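PDB 3FIJ: Lin1909 protein from Listeria innocua, which probably hydrolyses gamma-glutamyl compounds such as gamma-glutamyl-gamma-aminobutyrate, as a manganese-binding member of the class I glutamine amidotransferase-like peptidase C26 family. Local coordinates for residues D35-V40 / Q234-E239. Numbering follows the deposited sequence.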
loop_
_atom_site.group_PDB
_atom_site.type_symbol
_atom_site.label_atom_id
_atom_site.label_comp_id
_atom_site.label_asym_id
_atom_site.label_seq_id
_atom_site.Cartn_x
_atom_site.Cartn_y
_atom_site.Cartn_z
ATOM N N ASP A 35 14.137 -18.006 20.528
ATOM C CA ASP A 35 14.859 -17.092 21.420
ATOM C C ASP A 35 14.621 -17.585 22.844
ATOM O O ASP A 35 15.546 -17.723 23.636
ATOM C CB ASP A 35 14.335 -15.650 21.319
ATOM C CG ASP A 35 14.640 -14.992 19.980
ATOM O OD1 ASP A 35 15.599 -15.408 19.293
ATOM O OD2 ASP A 35 13.919 -14.030 19.627
ATOM N N ALA A 36 13.360 -17.849 23.154
ATOM C CA ALA A 36 12.977 -18.334 24.472
ATOM C C ALA A 36 13.737 -19.602 24.848
ATOM O O ALA A 36 14.311 -19.697 25.928
ATOM C CB ALA A 36 11.475 -18.592 24.504
ATOM N N ILE A 37 13.744 -20.583 23.960
ATOM C CA ILE A 37 14.435 -21.824 24.252
ATOM C C ILE A 37 15.927 -21.599 24.438
ATOM O O ILE A 37 16.528 -22.119 25.379
ATOM C CB ILE A 37 14.215 -22.863 23.131
ATOM C CG1 ILE A 37 12.743 -23.290 23.100
ATOM C CG2 ILE A 37 15.143 -24.055 23.332
ATOM C CD1 ILE A 37 12.211 -23.745 24.429
ATOM N N GLN A 38 16.529 -20.821 23.546
ATOM C CA GLN A 38 17.958 -20.556 23.633
ATOM C C GLN A 38 18.342 -19.801 24.898
ATOM O O GLN A 38 19.369 -20.093 25.507
ATOM C CB GLN A 38 18.432 -19.797 22.396
ATOM C CG GLN A 38 18.580 -20.688 21.168
ATOM C CD GLN A 38 18.815 -19.893 19.897
ATOM O OE1 GLN A 38 19.129 -20.460 18.847
ATOM N NE2 GLN A 38 18.653 -18.577 19.979
ATOM N N LYS A 39 17.515 -18.846 25.305
ATOM C CA LYS A 39 17.794 -18.083 26.511
ATOM C C LYS A 39 17.779 -19.003 27.729
ATOM O O LYS A 39 18.523 -18.802 28.679
ATOM C CB LYS A 39 16.746 -16.977 26.688
ATOM C CG LYS A 39 16.587 -16.455 28.125
ATOM C CD LYS A 39 17.849 -15.782 28.666
ATOM C CE LYS A 39 17.719 -14.269 28.696
ATOM N NZ LYS A 39 16.596 -13.802 29.562
ATOM N N VAL A 40 16.947 -20.033 27.677
ATOM C CA VAL A 40 16.797 -20.951 28.791
ATOM C C VAL A 40 17.738 -22.166 28.853
ATOM O O VAL A 40 17.709 -22.929 29.819
ATOM C CB VAL A 40 15.304 -21.363 28.867
ATOM C CG1 VAL A 40 15.146 -22.827 29.154
ATOM C CG2 VAL A 40 14.618 -20.521 29.925
ATOM N N GLN A 234 11.753 -22.409 30.975
ATOM C CA GLN A 234 12.807 -23.010 31.789
ATOM C C GLN A 234 12.329 -24.368 32.278
ATOM O O GLN A 234 13.067 -25.358 32.220
ATOM C CB GLN A 234 13.140 -22.119 32.990
ATOM C CG GLN A 234 14.319 -22.619 33.821
ATOM C CD GLN A 234 15.604 -22.717 33.012
ATOM O OE1 GLN A 234 16.132 -21.709 32.532
ATOM N NE2 GLN A 234 16.110 -23.933 32.852
ATOM N N ALA A 235 11.085 -24.410 32.749
ATOM C CA ALA A 235 10.491 -25.650 33.246
ATOM C C ALA A 235 10.493 -26.723 32.151
ATOM O O ALA A 235 10.858 -27.870 32.396
ATOM C CB ALA A 235 9.072 -25.388 33.729
ATOM N N LEU A 236 10.089 -26.354 30.941
ATOM C CA LEU A 236 10.079 -27.313 29.837
ATOM C C LEU A 236 11.473 -27.900 29.626
ATOM O O LEU A 236 11.630 -29.106 29.475
ATOM C CB LEU A 236 9.621 -26.647 28.538
ATOM C CG LEU A 236 9.831 -27.539 27.309
ATOM C CD1 LEU A 236 8.950 -28.792 27.414
ATOM C CD2 LEU A 236 9.507 -26.754 26.044
ATOM N N VAL A 237 12.485 -27.038 29.612
ATOM C CA VAL A 237 13.853 -27.497 29.416
ATOM C C VAL A 237 14.355 -28.304 30.612
ATOM O O VAL A 237 15.024 -29.322 30.435
ATOM C CB VAL A 237 14.810 -26.308 29.142
ATOM C CG1 VAL A 237 16.268 -26.766 29.230
ATOM C CG2 VAL A 237 14.521 -25.729 27.756
ATOM N N ASP A 238 14.037 -27.853 31.825
ATOM C CA ASP A 238 14.455 -28.579 33.026
ATOM C C ASP A 238 13.870 -29.979 32.998
ATOM O O ASP A 238 14.557 -30.969 33.251
ATOM C CB ASP A 238 13.967 -27.878 34.301
ATOM C CG ASP A 238 14.734 -26.614 34.602
ATOM O OD1 ASP A 238 15.848 -26.459 34.054
ATOM O OD2 ASP A 238 14.235 -25.784 35.394
ATOM N N GLU A 239 12.584 -30.045 32.679
ATOM C CA GLU A 239 11.873 -31.306 32.626
ATOM C C GLU A 239 12.392 -32.197 31.498
ATOM O O GLU A 239 12.599 -33.395 31.693
ATOM C CB GLU A 239 10.380 -31.037 32.460
ATOM C CG GLU A 239 9.473 -31.973 33.242
ATOM C CD GLU A 239 9.655 -31.877 34.749
ATOM O OE1 GLU A 239 9.798 -30.755 35.280
ATOM O OE2 GLU A 239 9.632 -32.934 35.410
#
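Two helices flanking the central mixed sheet of this class I glutamine amidotransferase-like fold meet where Val40 of segment 35-40 packs against Gln234 and Val237 of the C-terminal helix 227-241. The short helical segments cross at -60°, their axes 9.6 Å apart at closest approach. Val40 divides its two methyls between these residues: CG1 is modelled 3.3 Å from Val237 CG2, closer than methyls normally sit, so the exact spacing is doubtful, while CG2 lies 3.2 Å from Gln234 OE1. Gln234 reaches this methyl because its CG stands anti to the backbone N (chi1 -175°) and its chain then bends at chi2. Its amide is steadied from within its own helix, NE2 donating nearly in the amide plane to Asp238 OD1 (2.8 Å, 146°), which it meets from above the carboxylate plane. One turn before Val40, Ile37 adds a looser apolar touch, CD1 to Leu236 CD2 at 4.4 Å. Beside this contact, a salt bridge from Lys39 to Glu230 ties the same two helices together, and Ala36 packs on Phe233. Ile37 also rests on Ile7 and Ile9 of strand 6-10 and on Pro44 of strand 43-47, seating helix 31-40 on the parallel part of the sheet.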